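PDB 1DYP: kappa-carrageenase from Pseudoalteromonas carrageenovora, which hydrolyses the internal beta-1,4 linkages between D-galactose 4-sulfate and 3,6-anhydro-D-galactose in kappa-carrageenan, here represented by its family 16 glycoside hydrolase catalytic domain. Local coordinates for residues Leu55-Phe68 against Ala78-Lys90. The protein carries 1 engineered substitution. Numbering follows the deposited sequence.
Sequences LKLTTKRESHQRTF and ANYPLYYTSGVAK
Phe68 and Tyr80 stack face to face across an antiparallel beta hairpin, ring centroids 4.0 Å apart and planes 18° from parallel. Both CG atoms stand anti to their backbone N (Tyr80 chi1 -169°), which lays the rings over each other. With an alanine at Tyr80, Phe68 would probably lose the ring over one face, and a gap would open beside Leu82 CD2. Leu82 CD1 lies over the Arg66 guanidinium, 3.4 Å from Arg66 NE. His64 is fixed in rotation: ND1 donates in the ring plane to Glu62 O (2.9 Å), NE2 bonds Ser42, and Thr85 CG2 covers one face. Here a beta bulge shifts the register, and Tyr83 O accepts Glu62 N (2.7 Å). Arg61 NE bonds Lys251 O and NH1 donates in plane to Ser63 OG, its bond to Tyr83 O being weak; CD rests over the Tyr84 ring. Solvent reaches the side where Gln65 and Asn79 run alongside each other, unbonded, and a water links Thr67 OG1 to Asn79 N. Where the strands begin to part, Thr59 OG1 donates to Ser86 OG (2.8 Å), and Gln231 bonds both hydroxyls. In this hairpin of the family 16 beta-sandwich, directional bonds thus hold the bulge, whereas the aromatic pair relies on ring contact.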
loop_
_atom_site.group_PDB
_atom_site.type_symbol
_atom_site.label_atom_id
_atom_site.label_comp_id
_atom_site.label_asym_id
_atom_site.label_seq_id
_atom_site.Cartn_x
_atom_site.Cartn_y
_atom_site.Cartn_z
ATOM N N LEU A 55 12.725 -8.493 -3.345
ATOM C CA LEU A 55 12.151 -7.615 -4.346
ATOM C C LEU A 55 12.557 -6.222 -3.890
ATOM O O LEU A 55 12.393 -5.875 -2.720
ATOM C CB LEU A 55 10.627 -7.708 -4.352
ATOM C CG LEU A 55 9.907 -6.592 -5.121
ATOM C CD1 LEU A 55 10.138 -6.771 -6.616
ATOM C CD2 LEU A 55 8.419 -6.614 -4.800
ATOM N N LYS A 56 13.107 -5.437 -4.805
ATOM C CA LYS A 56 13.516 -4.080 -4.488
ATOM C C LYS A 56 12.663 -3.132 -5.315
ATOM O O LYS A 56 12.618 -3.245 -6.538
ATOM C CB LYS A 56 14.998 -3.874 -4.826
ATOM C CG LYS A 56 15.490 -2.450 -4.610
ATOM C CD LYS A 56 16.969 -2.279 -4.950
ATOM C CE LYS A 56 17.873 -2.892 -3.895
ATOM N NZ LYS A 56 19.311 -2.606 -4.166
ATOM N N LEU A 57 11.962 -2.225 -4.642
ATOM C CA LEU A 57 11.129 -1.238 -5.322
ATOM C C LEU A 57 11.840 0.085 -5.092
ATOM O O LEU A 57 11.951 0.570 -3.963
ATOM C CB LEU A 57 9.717 -1.236 -4.734
ATOM C CG LEU A 57 9.008 -2.587 -4.899
ATOM C CD1 LEU A 57 7.613 -2.530 -4.292
ATOM C CD2 LEU A 57 8.929 -2.946 -6.375
ATOM N N THR A 58 12.327 0.658 -6.185
ATOM C CA THR A 58 13.113 1.876 -6.133
ATOM C C THR A 58 12.435 3.151 -6.598
ATOM O O THR A 58 11.721 3.159 -7.598
ATOM C CB THR A 58 14.392 1.694 -6.981
ATOM O OG1 THR A 58 15.109 0.544 -6.517
ATOM C CG2 THR A 58 15.284 2.925 -6.901
ATOM N N THR A 59 12.659 4.228 -5.850
ATOM C CA THR A 59 12.144 5.536 -6.227
ATOM C C THR A 59 13.374 6.281 -6.725
ATOM O O THR A 59 14.392 6.347 -6.031
ATOM C CB THR A 59 11.547 6.304 -5.036
ATOM O OG1 THR A 59 10.419 5.589 -4.523
ATOM C CG2 THR A 59 11.090 7.692 -5.480
ATOM N N LYS A 60 13.285 6.821 -7.933
ATOM C CA LYS A 60 14.405 7.536 -8.522
ATOM C C LYS A 60 14.017 8.956 -8.876
ATOM O O LYS A 60 12.853 9.241 -9.155
ATOM C CB LYS A 60 14.846 6.860 -9.824
ATOM C CG LYS A 60 15.184 5.386 -9.748
ATOM C CD LYS A 60 15.539 4.885 -11.147
ATOM C CE LYS A 60 15.887 3.404 -11.163
ATOM N NZ LYS A 60 16.173 2.928 -12.553
ATOM N N ARG A 61 14.998 9.849 -8.853
ATOM C CA ARG A 61 14.748 11.212 -9.279
ATOM C C ARG A 61 14.789 11.021 -10.792
ATOM O O ARG A 61 15.827 10.658 -11.351
ATOM C CB ARG A 61 15.873 12.140 -8.831
ATOM C CG ARG A 61 15.805 13.531 -9.441
ATOM C CD ARG A 61 14.623 14.352 -8.937
ATOM N NE ARG A 61 14.672 15.689 -9.520
ATOM C CZ ARG A 61 14.250 15.992 -10.743
ATOM N NH1 ARG A 61 13.722 15.056 -11.521
ATOM N NH2 ARG A 61 14.405 17.226 -11.210
ATOM N N GLU A 62 13.654 11.228 -11.448
ATOM C CA GLU A 62 13.578 11.044 -12.887
ATOM C C GLU A 62 12.508 11.928 -13.496
ATOM O O GLU A 62 11.316 11.646 -13.383
ATOM C CB GLU A 62 13.294 9.572 -13.208
ATOM C CG GLU A 62 12.910 9.316 -14.649
ATOM C CD GLU A 62 12.973 7.851 -15.032
ATOM O OE1 GLU A 62 12.887 6.978 -14.140
ATOM O OE2 GLU A 62 13.100 7.577 -16.243
ATOM N N SER A 63 12.942 13.009 -14.134
ATOM C CA SER A 63 12.013 13.928 -14.763
ATOM C C SER A 63 11.319 13.260 -15.933
ATOM O O SER A 63 11.929 12.504 -16.682
ATOM C CB SER A 63 12.743 15.173 -15.254
ATOM O OG SER A 63 13.294 15.885 -14.164
ATOM N N HIS A 64 10.033 13.542 -16.072
ATOM C CA HIS A 64 9.243 12.988 -17.156
ATOM C C HIS A 64 7.908 13.704 -17.149
ATOM O O HIS A 64 7.662 14.572 -16.310
ATOM C CB HIS A 64 9.030 11.481 -16.959
ATOM C CG HIS A 64 8.196 11.129 -15.763
ATOM N ND1 HIS A 64 8.650 11.260 -14.469
ATOM C CD2 HIS A 64 6.939 10.634 -15.671
ATOM C CE1 HIS A 64 7.710 10.859 -13.631
ATOM N NE2 HIS A 64 6.660 10.473 -14.335
ATOM N N GLN A 65 7.052 13.352 -18.095
ATOM C CA GLN A 65 5.734 13.953 -18.160
ATOM C C GLN A 65 4.718 12.877 -18.458
ATOM O O GLN A 65 5.052 11.818 -18.992
ATOM C CB GLN A 65 5.669 15.032 -19.248
ATOM C CG GLN A 65 6.038 14.555 -20.647
ATOM C CD GLN A 65 5.011 13.619 -21.267
ATOM O OE1 GLN A 65 5.360 12.750 -22.073
ATOM N NE2 GLN A 65 3.742 13.800 -20.914
ATOM N N ARG A 66 3.477 13.150 -18.081
ATOM C CA ARG A 66 2.374 12.243 -18.342
ATOM C C ARG A 66 1.093 13.004 -18.085
ATOM O O ARG A 66 1.113 14.075 -17.474
ATOM C CB ARG A 66 2.429 11.003 -17.436
ATOM C CG ARG A 66 2.210 11.247 -15.943
ATOM C CD ARG A 66 1.831 9.925 -15.275
ATOM N NE ARG A 66 1.844 9.951 -13.811
ATOM C CZ ARG A 66 0.909 10.507 -13.045
ATOM N NH1 ARG A 66 -0.145 11.106 -13.590
ATOM N NH2 ARG A 66 1.013 10.436 -11.724
ATOM N N THR A 67 -0.021 12.475 -18.575
ATOM C CA THR A 67 -1.289 13.135 -18.329
ATOM C C THR A 67 -1.477 13.061 -16.820
ATOM O O THR A 67 -1.214 12.031 -16.197
ATOM C CB THR A 67 -2.445 12.437 -19.062
ATOM O OG1 THR A 67 -2.347 12.715 -20.464
ATOM C CG2 THR A 67 -3.777 12.947 -18.562
ATOM N N PHE A 68 -1.920 14.169 -16.240
ATOM C CA PHE A 68 -2.096 14.267 -14.799
ATOM C C PHE A 68 -3.484 14.784 -14.453
ATOM O O PHE A 68 -3.954 15.755 -15.044
ATOM C CB PHE A 68 -1.031 15.222 -14.261
ATOM C CG PHE A 68 -1.131 15.510 -12.792
ATOM C CD1 PHE A 68 -0.666 14.592 -11.857
ATOM C CD2 PHE A 68 -1.643 16.724 -12.346
ATOM C CE1 PHE A 68 -0.702 14.881 -10.494
ATOM C CE2 PHE A 68 -1.684 17.023 -10.982
ATOM C CZ PHE A 68 -1.209 16.096 -10.057
ATOM N N ALA A 78 -2.432 17.654 -19.811
ATOM C CA ALA A 78 -1.508 16.948 -20.688
ATOM C C ALA A 78 -0.063 17.368 -20.441
ATOM O O ALA A 78 0.203 18.479 -19.988
ATOM C CB ALA A 78 -1.875 17.206 -22.146
ATOM N N ASN A 79 0.864 16.465 -20.744
ATOM C CA ASN A 79 2.288 16.729 -20.585
ATOM C C ASN A 79 2.632 17.376 -19.252
ATOM O O ASN A 79 3.413 18.327 -19.200
ATOM C CB ASN A 79 2.785 17.627 -21.722
ATOM C CG ASN A 79 2.467 17.062 -23.089
ATOM O OD1 ASN A 79 2.516 15.852 -23.297
ATOM N ND2 ASN A 79 2.149 17.940 -24.035
ATOM N N TYR A 80 2.058 16.852 -18.174
ATOM C CA TYR A 80 2.311 17.397 -16.847
ATOM C C TYR A 80 3.672 16.927 -16.350
ATOM O O TYR A 80 3.935 15.726 -16.268
ATOM C CB TYR A 80 1.208 16.948 -15.888
ATOM C CG TYR A 80 1.211 17.660 -14.560
ATOM C CD1 TYR A 80 1.960 17.178 -13.489
ATOM C CD2 TYR A 80 0.454 18.816 -14.371
ATOM C CE1 TYR A 80 1.954 17.831 -12.254
ATOM C CE2 TYR A 80 0.441 19.477 -13.146
ATOM C CZ TYR A 80 1.190 18.978 -12.093
ATOM O OH TYR A 80 1.168 19.624 -10.882
ATOM N N PRO A 81 4.562 17.872 -16.013
ATOM C CA PRO A 81 5.892 17.497 -15.531
ATOM C C PRO A 81 5.922 16.906 -14.126
ATOM O O PRO A 81 5.364 17.473 -13.185
ATOM C CB PRO A 81 6.672 18.805 -15.625
ATOM C CG PRO A 81 5.622 19.831 -15.356
ATOM C CD PRO A 81 4.447 19.335 -16.160
ATOM N N LEU A 82 6.566 15.748 -14.007
ATOM C CA LEU A 82 6.733 15.075 -12.727
ATOM C C LEU A 82 8.227 14.865 -12.553
ATOM O O LEU A 82 8.986 14.940 -13.522
ATOM C CB LEU A 82 5.969 13.752 -12.691
ATOM C CG LEU A 82 4.445 13.943 -12.731
ATOM C CD1 LEU A 82 3.753 12.589 -12.679
ATOM C CD2 LEU A 82 3.998 14.819 -11.555
ATOM N N TYR A 83 8.657 14.576 -11.333
ATOM C CA TYR A 83 10.087 14.483 -11.073
ATOM C C TYR A 83 10.649 13.176 -10.535
ATOM O O TYR A 83 11.868 13.020 -10.440
ATOM C CB TYR A 83 10.453 15.635 -10.138
ATOM C CG TYR A 83 9.807 16.927 -10.580
ATOM C CD1 TYR A 83 10.298 17.633 -11.675
ATOM C CD2 TYR A 83 8.651 17.404 -9.954
ATOM C CE1 TYR A 83 9.654 18.775 -12.142
ATOM C CE2 TYR A 83 8.001 18.544 -10.412
ATOM C CZ TYR A 83 8.506 19.223 -11.508
ATOM O OH TYR A 83 7.860 20.348 -11.972
ATOM N N TYR A 84 9.770 12.242 -10.191
ATOM C CA TYR A 84 10.212 10.962 -9.659
ATOM C C TYR A 84 9.430 9.794 -10.236
ATOM O O TYR A 84 8.259 9.929 -10.588
ATOM C CB TYR A 84 10.057 10.926 -8.129
ATOM C CG TYR A 84 10.810 12.002 -7.398
ATOM C CD1 TYR A 84 10.279 13.285 -7.267
ATOM C CD2 TYR A 84 12.072 11.750 -6.865
ATOM C CE1 TYR A 84 10.990 14.294 -6.620
ATOM C CE2 TYR A 84 12.793 12.751 -6.221
ATOM C CZ TYR A 84 12.247 14.020 -6.104
ATOM O OH TYR A 84 12.964 15.017 -5.478
ATOM N N THR A 85 10.093 8.648 -10.344
ATOM C CA THR A 85 9.441 7.431 -10.812
ATOM C C THR A 85 9.643 6.446 -9.672
ATOM O O THR A 85 10.555 6.611 -8.862
ATOM C CB THR A 85 10.069 6.862 -12.106
ATOM O OG1 THR A 85 11.470 6.628 -11.911
ATOM C CG2 THR A 85 9.853 7.827 -13.266
ATOM N N SER A 86 8.787 5.441 -9.576
ATOM C CA SER A 86 8.948 4.488 -8.491
ATOM C C SER A 86 8.587 3.074 -8.903
ATOM O O SER A 86 8.289 2.813 -10.070
ATOM C CB SER A 86 8.116 4.915 -7.284
ATOM O OG SER A 86 8.567 4.249 -6.119
ATOM N N GLY A 87 8.616 2.169 -7.932
ATOM C CA GLY A 87 8.326 0.774 -8.199
ATOM C C GLY A 87 7.087 0.240 -7.513
ATOM O O GLY A 87 6.716 0.675 -6.421
ATOM N N VAL A 88 6.454 -0.723 -8.169
ATOM C CA VAL A 88 5.243 -1.344 -7.658
ATOM C C VAL A 88 5.144 -2.793 -8.113
ATOM O O VAL A 88 5.673 -3.172 -9.164
ATOM C CB VAL A 88 3.980 -0.590 -8.157
ATOM C CG1 VAL A 88 3.949 -0.585 -9.681
ATOM C CG2 VAL A 88 2.715 -1.245 -7.601
ATOM N N ALA A 89 4.486 -3.600 -7.289
ATOM C CA ALA A 89 4.229 -5.004 -7.586
ATOM C C ALA A 89 2.785 -5.186 -7.132
ATOM O O ALA A 89 2.497 -5.188 -5.935
ATOM C CB ALA A 89 5.162 -5.912 -6.791
ATOM N N LYS A 90 1.876 -5.303 -8.095
ATOM C CA LYS A 90 0.450 -5.456 -7.808
ATOM C C LYS A 90 -0.006 -6.832 -8.281
ATOM O O LYS A 90 0.132 -7.162 -9.458
ATOM C CB LYS A 90 -0.328 -4.363 -8.543
ATOM C CG LYS A 90 -1.841 -4.401 -8.376
ATOM C CD LYS A 90 -2.474 -3.387 -9.325
ATOM C CE LYS A 90 -3.991 -3.361 -9.247
ATOM N NZ LYS A 90 -4.539 -2.367 -10.226
HETATM O O HOH W 1 -0.368 14.013 -22.128
#